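Local coordinates for protein glycerol dehydrogenase (Bacillus coagulans, PDB 6CSJ) that catalyses the NAD-dependent oxidation of glycerol, and probably of related polyols, as a member of the iron-containing alcohol dehydrogenase family, here with acquired D-lactate dehydrogenase activity, at residues D16-L21 and G42-T47; A114-S119 and T154-S159; R163-G168 and K232-N237. The protein carries 2 engineered substitutions. All coordinates share one frame; numbering follows the deposited sequence.

Interaction 1: D16-L21 and G42-T47; sequences DELSRL and GLVGKT
T47 meets the 3-10 turn at 17-19 with a single methyl. T47 CG2 stands anti to the backbone N and comes within 3.5 Å of the backbone N of S19. T47 CG2 also packs on the carbonyl carbon of L18 and on S19 CB, 3.9 Å away, and D16 OD1 lies near it. This is van der Waals contact: a carbon resting on a backbone whose S19 N is already bonded to D16 O. S19 turns OG in between its own N and carbonyl carbon (chi1 80°), from where OG donates to D16 O at 2.7 Å, nearly in line with the carbonyl at 166°. The backbone N of S19 donates to that oxygen as well, which therefore takes two bonds from one residue and holds the turn closed. V44, one turn before T47 on the helix, takes L18 CD1 on its CG1 at 3.8 Å, the two side chains crossing obliquely. L18 CG is anti to the carbonyl carbon, and the extended chi2 of 179° carries CD1 out to the valine. D153 accepts the N-H groups of D16 and L18, OD1 from D16 and OD2 from L18. Helix 38-51 is thus packed against the loop linking strand 10-14 to helix 21-28, with V44 and L21 on I91 of the inner strand 87-92, in the parallel alpha/beta sheet of this family's Rossmann-like domain.

Interaction 2: A114-S119 and T154-S159; sequences APTIAS and TKVIAS
P115 and I157 meet where strand 111-115 runs out of the parallel sheet of the Rossmann-like domain and into a loop, across from the short helix 154-158 that follows the neighbouring strand 149-153. P115 offers its carbonyl: I157 CG1 lies 3.8 Å from P115 O, with CD1 close by the same oxygen. T116 makes contact in two ways. T116 CG2 stands 4.1 Å from V156 CG1, the two side chains passing at a slant; with OG1 held between the backbone N and carbonyl carbon (chi1 55°), the methyl falls anti to the carbonyl carbon and faces the valine. Its carbonyl, by contrast, reaches the helix backbone. The side chain of I117 leaves the interface and packs on A160 and L164, and I157 CG1 meets the backbone N of I117 at 4.0 Å. A118 turns back toward the helix, with CB 4.1 Å from I157 CG2. I157 therefore serves the whole bend: CG1 is near P115 O, T116 C and I117 N, while CG2, anti to its own N, is turned to A118. I157 also packs on M152 and I234, which gives this side chain a thoroughly buried setting. The helix is held at its start by D153, whose OD1 accepts the N-H of V156. The closest approach of the two segments is a CA-H...O contact, I157 CA to T116 O at 3.5 Å, almost straight with 171° at the hydrogen.

Interaction 3: R163-G168 and K232-N237; sequences RLLVSG and KIIEAN
The segments of helix 162-173 and helix 228-248 pass with their axes 10.2 Å apart and inclined by 52°, and they draw together toward G168 and N237, whose CA atoms are 5.6 Å from each other. The glycine makes that approach possible: a CB on it would fall 2.6 Å from N237 ND2, a clash. In place of a side chain, the amide of N237 lies against the peptide of G168, with ND2 3.3 Å from G168 C. N237 OD1 comes to G168 O as well, but both are acceptors and they form no bond. The asparagine CG stands anti to the carbonyl carbon; N237 ND2 lies 3.3 Å from L165 O, a weak hydrogen bond bent to 129°. Its firmer partners lie outside: OD1 accepts from Q210 NE2, and ND2 donates to A118 O. An alanine at N237 would probably leave Q210 NE2 and A118 O without these mates and open a gap beside G168. The other half of the contact is apolar. L165 extends with CG anti to its backbone N (chi1 -171°), and its CD1 reaches the opposing helix, touching I234 CG1 at 4.0 Å and I233 CG2 at 4.1 Å. Its side chain crosses I234 and N237 at about a right angle, and CD1 rests near the asparagine nitrogen too. Around this core, helix 197-221 packs on both segments, with A221 against L165 and with Q210 and A217 against I233. From the sheet domain, I234 receives T154 and I157 of helix 154-158 and Q13 of strand 10-14, so this crossing lies where helical bundle and parallel sheet adjoin.

How the interactions relate
The three contacts form a chain from the sheet domain into the helical part. Interactions 1 and 2 have centres about 12 Å apart and share a packing seam, with L18 CD1 4.1 Å from V156 CG2. Interactions 2 and 3 are closer, about 9 Å between centres. There I157 CG2 meets I234 CD1 at 3.7 Å, and A118 O lies 3.1 Å from N237 ND2, a hydrogen bond linking the loop after strand 111-115 to helix 228-248. Interactions 1 and 3 do not touch; their nearest atoms are about 10 Å apart. In this family the cofactor and substrate bind in the cleft between the two domains; interactions 2 and 3 lie where the two parts adjoin.

Interaction 1: D16-L21 and G42-T47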
ATOM      1  N   ASP A  16     -20.994  -1.109   1.548  1.00 31.36           N
ATOM      2  CA  ASP A  16     -21.785   0.102   1.817  1.00 29.25           C
ATOM      3  C   ASP A  16     -21.480   0.771   3.183  1.00 27.05           C
ATOM      4  O   ASP A  16     -22.334   1.446   3.765  1.00 25.81           O
ATOM      5  CB  ASP A  16     -23.286  -0.231   1.658  1.00 32.82           C
ATOM      6  CG  ASP A  16     -24.125   0.948   1.160  1.00 38.71           C
ATOM      7  OD1 ASP A  16     -23.592   2.006   0.735  1.00 38.44           O
ATOM      8  OD2 ASP A  16     -25.361   0.798   1.198  1.00 53.30           O
ATOM      9  N   GLU A  17     -20.254   0.593   3.667  1.00 27.59           N
ATOM     10  CA  GLU A  17     -19.759   1.219   4.912  1.00 28.28           C
ATOM     11  C   GLU A  17     -19.793   2.761   4.922  1.00 27.07           C
ATOM     12  O   GLU A  17     -20.000   3.366   5.983  1.00 27.69           O
ATOM     13  CB  GLU A  17     -18.323   0.745   5.199  1.00 29.59           C
ATOM     14  CG  GLU A  17     -18.034  -0.029   6.479  1.00 32.72           C
ATOM     15  CD  GLU A  17     -19.207  -0.702   7.134  1.00 29.91           C
ATOM     16  OE1 GLU A  17     -19.799  -0.076   8.044  1.00 27.97           O
ATOM     17  OE2 GLU A  17     -19.517  -1.858   6.787  1.00 29.32           O
ATOM     18  N   LEU A  18     -19.596   3.400   3.769  1.00 24.14           N
ATOM     19  CA  LEU A  18     -19.677   4.870   3.676  1.00 27.65           C
ATOM     20  C   LEU A  18     -21.073   5.412   4.022  1.00 31.05           C
ATOM     21  O   LEU A  18     -21.189   6.557   4.462  1.00 41.67           O
ATOM     22  CB  LEU A  18     -19.247   5.377   2.290  1.00 29.43           C
ATOM     23  CG  LEU A  18     -17.753   5.268   1.948  1.00 32.40           C
ATOM     24  CD1 LEU A  18     -17.475   5.774   0.544  1.00 35.20           C
ATOM     25  CD2 LEU A  18     -16.877   6.001   2.950  1.00 30.43           C
ATOM     26  N   SER A  19     -22.114   4.595   3.840  1.00 28.23           N
ATOM     27  CA  SER A  19     -23.476   4.967   4.231  1.00 30.32           C
ATOM     28  C   SER A  19     -23.633   5.079   5.748  1.00 29.48           C
ATOM     29  O   SER A  19     -24.612   5.644   6.204  1.00 25.30           O
ATOM     30  CB  SER A  19     -24.506   3.962   3.689  1.00 34.05           C
ATOM     31  OG  SER A  19     -24.550   2.796   4.505  1.00 34.96           O
ATOM     32  N   ARG A  20     -22.695   4.522   6.517  1.00 34.80           N
ATOM     33  CA  ARG A  20     -22.646   4.691   7.975  1.00 35.56           C
ATOM     34  C   ARG A  20     -21.486   5.594   8.418  1.00 32.00           C
ATOM     35  O   ARG A  20     -21.092   5.560   9.597  1.00 32.24           O
ATOM     36  CB  ARG A  20     -22.522   3.319   8.665  1.00 44.32           C
ATOM     37  CG  ARG A  20     -23.761   2.447   8.559  1.00 52.71           C
ATOM     38  CD  ARG A  20     -23.502   1.009   9.004  1.00 57.24           C
ATOM     39  NE  ARG A  20     -24.135   0.046   8.084  1.00 64.10           N
ATOM     40  CZ  ARG A  20     -23.573  -0.528   7.009  1.00 57.80           C
ATOM     41  NH1 ARG A  20     -22.330  -0.273   6.646  1.00 57.55           N
ATOM     42  NH2 ARG A  20     -24.294  -1.364   6.274  1.00 60.78           N
ATOM     43  N   LEU A  21     -20.958   6.424   7.511  1.00 24.02           N
ATOM     44  CA  LEU A  21     -19.802   7.262   7.835  1.00 23.21           C
ATOM     45  C   LEU A  21     -20.072   8.157   9.041  1.00 21.97           C
ATOM     46  O   LEU A  21     -19.199   8.302   9.905  1.00 19.98           O
ATOM     47  CB  LEU A  21     -19.370   8.114   6.638  1.00 26.19           C
ATOM     48  CG  LEU A  21     -18.170   9.055   6.854  1.00 27.25           C
ATOM     49  CD1 LEU A  21     -16.949   8.299   7.380  1.00 25.79           C
ATOM     50  CD2 LEU A  21     -17.823   9.780   5.565  1.00 27.27           C
ATOM     51  N   GLY A  42     -18.061  13.110  -6.770  1.00 32.32           N
ATOM     52  CA  GLY A  42     -19.148  12.659  -7.635  1.00 32.67           C
ATOM     53  C   GLY A  42     -19.526  11.200  -7.389  1.00 34.56           C
ATOM     54  O   GLY A  42     -20.705  10.848  -7.424  1.00 31.47           O
ATOM     55  N   LEU A  43     -18.528  10.356  -7.132  1.00 29.82           N
ATOM     56  CA  LEU A  43     -18.752   8.923  -6.911  1.00 30.66           C
ATOM     57  C   LEU A  43     -19.530   8.607  -5.632  1.00 28.57           C
ATOM     58  O   LEU A  43     -20.499   7.862  -5.684  1.00 29.11           O
ATOM     59  CB  LEU A  43     -17.419   8.155  -6.894  1.00 33.34           C
ATOM     60  CG  LEU A  43     -17.497   6.620  -6.865  1.00 33.61           C
ATOM     61  CD1 LEU A  43     -18.085   6.071  -8.155  1.00 31.53           C
ATOM     62  CD2 LEU A  43     -16.115   6.032  -6.608  1.00 39.14           C
ATOM     63  N   VAL A  44     -19.102   9.171  -4.504  1.00 26.70           N
ATOM     64  CA  VAL A  44     -19.654   8.830  -3.172  1.00 27.40           C
ATOM     65  C   VAL A  44     -20.355   9.987  -2.432  1.00 25.82           C
ATOM     66  O   VAL A  44     -20.825   9.802  -1.297  1.00 26.59           O
ATOM     67  CB  VAL A  44     -18.551   8.255  -2.238  1.00 25.61           C
ATOM     68  CG1 VAL A  44     -17.778   7.145  -2.939  1.00 24.51           C
ATOM     69  CG2 VAL A  44     -17.612   9.350  -1.731  1.00 29.16           C
ATOM     70  N   GLY A  45     -20.410  11.166  -3.054  1.00 25.49           N
ATOM     71  CA  GLY A  45     -20.932  12.366  -2.397  1.00 23.35           C
ATOM     72  C   GLY A  45     -22.345  12.205  -1.893  1.00 25.41           C
ATOM     73  O   GLY A  45     -22.645  12.625  -0.775  1.00 27.95           O
ATOM     74  N   LYS A  46     -23.205  11.581  -2.705  1.00 27.85           N
ATOM     75  CA  LYS A  46     -24.598  11.344  -2.331  1.00 34.14           C
ATOM     76  C   LYS A  46     -24.717  10.409  -1.130  1.00 30.85           C
ATOM     77  O   LYS A  46     -25.516  10.664  -0.233  1.00 29.53           O
ATOM     78  CB  LYS A  46     -25.417  10.795  -3.514  1.00 46.00           C
ATOM     79  CG  LYS A  46     -26.904  11.124  -3.435  1.00 60.01           C
ATOM     80  CD  LYS A  46     -27.611  11.005  -4.782  1.00 74.61           C
ATOM     81  CE  LYS A  46     -29.013  11.610  -4.736  1.00 78.53           C
ATOM     82  NZ  LYS A  46     -29.956  10.779  -3.937  1.00 79.82           N
ATOM     83  N   THR A  47     -23.924   9.340  -1.114  1.00 31.09           N
ATOM     84  CA  THR A  47     -23.928   8.371  -0.002  1.00 29.66           C
ATOM     85  C   THR A  47     -23.518   9.021   1.313  1.00 29.98           C
ATOM     86  O   THR A  47     -24.138   8.782   2.350  1.00 29.90           O
ATOM     87  CB  THR A  47     -22.979   7.184  -0.281  1.00 32.57           C
ATOM     88  OG1 THR A  47     -23.318   6.586  -1.533  1.00 33.35           O
ATOM     89  CG2 THR A  47     -23.055   6.132   0.827  1.00 29.85           C
TER

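Interaction 2: A114-S119 and T154-S159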
ATOM      1  N   ALA A 114     -10.572   6.306   4.237  1.00 22.74           N
ATOM      2  CA  ALA A 114     -11.538   5.455   3.572  1.00 21.24           C
ATOM      3  C   ALA A 114     -11.121   5.284   2.115  1.00 20.81           C
ATOM      4  O   ALA A 114     -11.577   6.027   1.257  1.00 19.13           O
ATOM      5  CB  ALA A 114     -12.933   6.056   3.687  1.00 23.24           C
ATOM      6  N   PRO A 115     -10.238   4.304   1.833  1.00 22.37           N
ATOM      7  CA  PRO A 115      -9.793   4.095   0.455  1.00 19.84           C
ATOM      8  C   PRO A 115     -10.939   3.648  -0.437  1.00 20.30           C
ATOM      9  O   PRO A 115     -11.820   2.910   0.014  1.00 21.15           O
ATOM     10  CB  PRO A 115      -8.743   2.984   0.559  1.00 20.81           C
ATOM     11  CG  PRO A 115      -8.413   2.863   2.001  1.00 21.73           C
ATOM     12  CD  PRO A 115      -9.614   3.343   2.761  1.00 23.00           C
ATOM     13  N   THR A 116     -10.931   4.132  -1.671  1.00 18.22           N
ATOM     14  CA  THR A 116     -11.864   3.698  -2.698  1.00 19.82           C
ATOM     15  C   THR A 116     -11.260   2.611  -3.596  1.00 21.78           C
ATOM     16  O   THR A 116     -11.914   2.147  -4.542  1.00 22.92           O
ATOM     17  CB  THR A 116     -12.294   4.893  -3.569  1.00 20.15           C
ATOM     18  OG1 THR A 116     -11.129   5.523  -4.101  1.00 21.23           O
ATOM     19  CG2 THR A 116     -13.064   5.892  -2.744  1.00 19.82           C
ATOM     20  N   ILE A 117     -10.012   2.230  -3.308  1.00 23.97           N
ATOM     21  CA  ILE A 117      -9.300   1.147  -4.001  1.00 21.65           C
ATOM     22  C   ILE A 117      -8.480   0.400  -2.955  1.00 21.54           C
ATOM     23  O   ILE A 117      -8.225   0.931  -1.864  1.00 23.06           O
ATOM     24  CB  ILE A 117      -8.364   1.689  -5.112  1.00 24.03           C
ATOM     25  CG1 ILE A 117      -7.165   2.465  -4.498  1.00 28.40           C
ATOM     26  CG2 ILE A 117      -9.166   2.518  -6.119  1.00 23.46           C
ATOM     27  CD1 ILE A 117      -6.393   3.353  -5.457  1.00 31.75           C
ATOM     28  N   ALA A 118      -8.070  -0.819  -3.283  1.00 20.42           N
ATOM     29  CA  ALA A 118      -7.271  -1.654  -2.378  1.00 20.32           C
ATOM     30  C   ALA A 118      -6.041  -2.147  -3.141  1.00 23.03           C
ATOM     31  O   ALA A 118      -5.864  -3.340  -3.372  1.00 21.84           O
ATOM     32  CB  ALA A 118      -8.095  -2.801  -1.843  1.00 20.49           C
ATOM     33  N   SER A 119      -5.194  -1.179  -3.505  1.00 23.99           N
ATOM     34  CA  SER A 119      -4.046  -1.374  -4.392  1.00 23.78           C
ATOM     35  C   SER A 119      -2.671  -1.273  -3.717  1.00 22.80           C
ATOM     36  O   SER A 119      -1.658  -1.573  -4.351  1.00 28.41           O
ATOM     37  CB  SER A 119      -4.113  -0.332  -5.518  1.00 22.92           C
ATOM     38  OG  SER A 119      -4.065   0.977  -4.974  1.00 27.00           O
ATOM     39  N   THR A 154     -16.421  -2.138   0.667  1.00 20.72           N
ATOM     40  CA  THR A 154     -16.077  -3.141  -0.337  1.00 18.91           C
ATOM     41  C   THR A 154     -16.910  -3.007  -1.608  1.00 20.48           C
ATOM     42  O   THR A 154     -16.450  -3.380  -2.686  1.00 18.81           O
ATOM     43  CB  THR A 154     -16.202  -4.558   0.235  1.00 18.47           C
ATOM     44  OG1 THR A 154     -17.517  -4.763   0.744  1.00 20.83           O
ATOM     45  CG2 THR A 154     -15.214  -4.735   1.360  1.00 21.92           C
ATOM     46  N   LYS A 155     -18.120  -2.455  -1.485  1.00 23.92           N
ATOM     47  CA  LYS A 155     -18.974  -2.191  -2.637  1.00 28.11           C
ATOM     48  C   LYS A 155     -18.377  -1.096  -3.510  1.00 26.44           C
ATOM     49  O   LYS A 155     -18.294  -1.247  -4.720  1.00 31.20           O
ATOM     50  CB  LYS A 155     -20.382  -1.787  -2.181  1.00 36.74           C
ATOM     51  CG  LYS A 155     -21.414  -1.727  -3.295  1.00 42.50           C
ATOM     52  CD  LYS A 155     -22.631  -0.891  -2.891  1.00 44.55           C
ATOM     53  CE  LYS A 155     -23.762  -1.065  -3.884  1.00 45.64           C
ATOM     54  NZ  LYS A 155     -25.074  -0.722  -3.271  1.00 46.69           N
ATOM     55  N   VAL A 156     -17.953   0.003  -2.894  1.00 28.96           N
ATOM     56  CA  VAL A 156     -17.277   1.074  -3.629  1.00 27.93           C
ATOM     57  C   VAL A 156     -15.967   0.563  -4.236  1.00 28.67           C
ATOM     58  O   VAL A 156     -15.705   0.820  -5.410  1.00 29.45           O
ATOM     59  CB  VAL A 156     -17.031   2.316  -2.745  1.00 31.18           C
ATOM     60  CG1 VAL A 156     -16.139   3.334  -3.458  1.00 33.91           C
ATOM     61  CG2 VAL A 156     -18.361   2.946  -2.346  1.00 28.87           C
ATOM     62  N   ILE A 157     -15.184  -0.181  -3.452  1.00 24.73           N
ATOM     63  CA  ILE A 157     -13.880  -0.699  -3.903  1.00 24.47           C
ATOM     64  C   ILE A 157     -13.998  -1.636  -5.108  1.00 23.35           C
ATOM     65  O   ILE A 157     -13.172  -1.571  -6.029  1.00 20.69           O
ATOM     66  CB  ILE A 157     -13.106  -1.391  -2.751  1.00 22.78           C
ATOM     67  CG1 ILE A 157     -12.667  -0.346  -1.715  1.00 21.84           C
ATOM     68  CG2 ILE A 157     -11.883  -2.164  -3.260  1.00 21.01           C
ATOM     69  CD1 ILE A 157     -12.423  -0.918  -0.342  1.00 24.09           C
ATOM     70  N   ALA A 158     -15.021  -2.484  -5.108  1.00 22.61           N
ATOM     71  CA  ALA A 158     -15.241  -3.408  -6.215  1.00 27.15           C
ATOM     72  C   ALA A 158     -15.569  -2.703  -7.544  1.00 27.27           C
ATOM     73  O   ALA A 158     -15.358  -3.285  -8.601  1.00 27.88           O
ATOM     74  CB  ALA A 158     -16.332  -4.419  -5.859  1.00 29.78           C
ATOM     75  N   SER A 159     -16.076  -1.469  -7.502  1.00 24.66           N
ATOM     76  CA  SER A 159     -16.322  -0.690  -8.735  1.00 26.51           C
ATOM     77  C   SER A 159     -15.036  -0.210  -9.446  1.00 25.02           C
ATOM     78  O   SER A 159     -15.092   0.174 -10.619  1.00 23.12           O
ATOM     79  CB  SER A 159     -17.252   0.503  -8.483  1.00 27.10           C
ATOM     80  OG  SER A 159     -16.530   1.646  -8.054  1.00 27.50           O
TER

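Interaction 3: R163-G168 and K232-N237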
ATOM      1  N   ARG A 163      -7.433  -4.480 -12.264  1.00 23.39           N
ATOM      2  CA  ARG A 163      -5.991  -4.250 -12.280  1.00 27.95           C
ATOM      3  C   ARG A 163      -5.471  -3.660 -10.958  1.00 26.70           C
ATOM      4  O   ARG A 163      -4.379  -4.021 -10.504  1.00 26.00           O
ATOM      5  CB  ARG A 163      -5.604  -3.318 -13.441  1.00 27.13           C
ATOM      6  CG  ARG A 163      -4.102  -3.200 -13.616  1.00 26.39           C
ATOM      7  CD  ARG A 163      -3.708  -2.260 -14.722  1.00 26.86           C
ATOM      8  NE  ARG A 163      -2.257  -2.088 -14.705  1.00 28.97           N
ATOM      9  CZ  ARG A 163      -1.588  -1.080 -15.255  1.00 27.55           C
ATOM     10  NH1 ARG A 163      -2.215  -0.105 -15.893  1.00 28.81           N
ATOM     11  NH2 ARG A 163      -0.258  -1.048 -15.153  1.00 31.50           N
ATOM     12  N   LEU A 164      -6.248  -2.753 -10.370  1.00 24.89           N
ATOM     13  CA  LEU A 164      -5.886  -2.128  -9.099  1.00 23.55           C
ATOM     14  C   LEU A 164      -5.946  -3.094  -7.913  1.00 21.15           C
ATOM     15  O   LEU A 164      -5.101  -3.015  -7.016  1.00 20.60           O
ATOM     16  CB  LEU A 164      -6.746  -0.891  -8.832  1.00 23.77           C
ATOM     17  CG  LEU A 164      -6.392   0.353  -9.673  1.00 25.95           C
ATOM     18  CD1 LEU A 164      -7.523   1.375  -9.620  1.00 24.88           C
ATOM     19  CD2 LEU A 164      -5.074   0.993  -9.218  1.00 26.61           C
ATOM     20  N   LEU A 165      -6.927  -3.993  -7.896  1.00 21.97           N
ATOM     21  CA  LEU A 165      -7.017  -4.998  -6.828  1.00 22.17           C
ATOM     22  C   LEU A 165      -5.852  -5.989  -6.947  1.00 22.37           C
ATOM     23  O   LEU A 165      -5.239  -6.362  -5.936  1.00 19.83           O
ATOM     24  CB  LEU A 165      -8.357  -5.755  -6.864  1.00 20.64           C
ATOM     25  CG  LEU A 165      -8.611  -6.660  -5.648  1.00 21.38           C
ATOM     26  CD1 LEU A 165      -8.870  -5.848  -4.384  1.00 21.88           C
ATOM     27  CD2 LEU A 165      -9.772  -7.596  -5.915  1.00 24.26           C
ATOM     28  N   VAL A 166      -5.556  -6.386  -8.185  1.00 21.11           N
ATOM     29  CA  VAL A 166      -4.447  -7.295  -8.486  1.00 22.36           C
ATOM     30  C   VAL A 166      -3.116  -6.654  -8.084  1.00 22.21           C
ATOM     31  O   VAL A 166      -2.274  -7.316  -7.469  1.00 19.39           O
ATOM     32  CB  VAL A 166      -4.436  -7.702  -9.978  1.00 22.94           C
ATOM     33  CG1 VAL A 166      -3.156  -8.439 -10.348  1.00 21.91           C
ATOM     34  CG2 VAL A 166      -5.645  -8.588 -10.279  1.00 26.09           C
ATOM     35  N   SER A 167      -2.943  -5.372  -8.404  1.00 20.59           N
ATOM     36  CA  SER A 167      -1.754  -4.639  -7.978  1.00 21.90           C
ATOM     37  C   SER A 167      -1.581  -4.665  -6.449  1.00 20.65           C
ATOM     38  O   SER A 167      -0.466  -4.809  -5.955  1.00 19.27           O
ATOM     39  CB  SER A 167      -1.777  -3.198  -8.489  1.00 23.54           C
ATOM     40  OG  SER A 167      -0.510  -2.585  -8.315  1.00 26.09           O
ATOM     41  N   GLY A 168      -2.685  -4.555  -5.718  1.00 20.90           N
ATOM     42  CA  GLY A 168      -2.676  -4.722  -4.265  1.00 22.14           C
ATOM     43  C   GLY A 168      -2.254  -6.103  -3.794  1.00 20.07           C
ATOM     44  O   GLY A 168      -1.658  -6.233  -2.730  1.00 16.66           O
ATOM     45  N   LYS A 232     -11.867 -11.194   1.708  1.00 21.32           N
ATOM     46  CA  LYS A 232     -10.623 -11.653   2.339  1.00 21.50           C
ATOM     47  C   LYS A 232      -9.377 -10.999   1.743  1.00 18.34           C
ATOM     48  O   LYS A 232      -8.432 -10.700   2.475  1.00 14.87           O
ATOM     49  CB  LYS A 232     -10.501 -13.173   2.263  1.00 25.89           C
ATOM     50  CG  LYS A 232     -11.382 -13.897   3.253  1.00 31.24           C
ATOM     51  CD  LYS A 232     -11.211 -15.393   3.110  1.00 41.16           C
ATOM     52  CE  LYS A 232     -12.166 -16.187   3.984  1.00 44.87           C
ATOM     53  NZ  LYS A 232     -12.322 -17.548   3.406  1.00 48.24           N
ATOM     54  N   ILE A 233      -9.385 -10.800   0.423  1.00 16.24           N
ATOM     55  CA  ILE A 233      -8.281 -10.153  -0.277  1.00 16.97           C
ATOM     56  C   ILE A 233      -8.176  -8.675   0.098  1.00 18.12           C
ATOM     57  O   ILE A 233      -7.074  -8.169   0.281  1.00 20.78           O
ATOM     58  CB  ILE A 233      -8.386 -10.348  -1.810  1.00 18.66           C
ATOM     59  CG1 ILE A 233      -7.923 -11.764  -2.196  1.00 22.69           C
ATOM     60  CG2 ILE A 233      -7.596  -9.303  -2.595  1.00 17.57           C
ATOM     61  CD1 ILE A 233      -6.473 -12.109  -1.873  1.00 21.44           C
ATOM     62  N   ILE A 234      -9.307  -7.985   0.218  1.00 20.12           N
ATOM     63  CA  ILE A 234      -9.290  -6.587   0.650  1.00 19.17           C
ATOM     64  C   ILE A 234      -8.687  -6.463   2.052  1.00 17.85           C
ATOM     65  O   ILE A 234      -7.859  -5.586   2.280  1.00 16.70           O
ATOM     66  CB  ILE A 234     -10.692  -5.939   0.527  1.00 19.70           C
ATOM     67  CG1 ILE A 234     -10.978  -5.686  -0.972  1.00 19.47           C
ATOM     68  CG2 ILE A 234     -10.765  -4.640   1.323  1.00 18.64           C
ATOM     69  CD1 ILE A 234     -12.375  -5.205  -1.287  1.00 18.88           C
ATOM     70  N   GLU A 235      -9.074  -7.353   2.967  1.00 20.55           N
ATOM     71  CA  GLU A 235      -8.490  -7.387   4.308  1.00 21.13           C
ATOM     72  C   GLU A 235      -6.977  -7.679   4.227  1.00 21.32           C
ATOM     73  O   GLU A 235      -6.177  -7.000   4.883  1.00 20.49           O
ATOM     74  CB  GLU A 235      -9.188  -8.425   5.205  1.00 21.66           C
ATOM     75  CG  GLU A 235      -8.716  -8.368   6.657  1.00 24.50           C
ATOM     76  CD  GLU A 235      -9.178  -9.512   7.538  1.00 28.98           C
ATOM     77  OE1 GLU A 235     -10.234 -10.142   7.272  1.00 33.55           O
ATOM     78  OE2 GLU A 235      -8.468  -9.763   8.542  1.00 34.07           O
ATOM     79  N   ALA A 236      -6.593  -8.669   3.418  1.00 18.65           N
ATOM     80  CA  ALA A 236      -5.178  -9.028   3.259  1.00 19.08           C
ATOM     81  C   ALA A 236      -4.323  -7.911   2.638  1.00 19.40           C
ATOM     82  O   ALA A 236      -3.228  -7.614   3.126  1.00 23.05           O
ATOM     83  CB  ALA A 236      -5.049 -10.311   2.449  1.00 21.25           C
ATOM     84  N   ASN A 237      -4.840  -7.304   1.572  1.00 18.40           N
ATOM     85  CA  ASN A 237      -4.191  -6.176   0.898  1.00 17.59           C
ATOM     86  C   ASN A 237      -4.010  -4.944   1.782  1.00 16.83           C
ATOM     87  O   ASN A 237      -3.115  -4.140   1.527  1.00 16.91           O
ATOM     88  CB  ASN A 237      -4.980  -5.758  -0.347  1.00 17.62           C
ATOM     89  CG  ASN A 237      -4.836  -6.739  -1.500  1.00 19.66           C
ATOM     90  OD1 ASN A 237      -4.267  -7.823  -1.347  1.00 20.71           O
ATOM     91  ND2 ASN A 237      -5.360  -6.360  -2.670  1.00 17.25           N
TER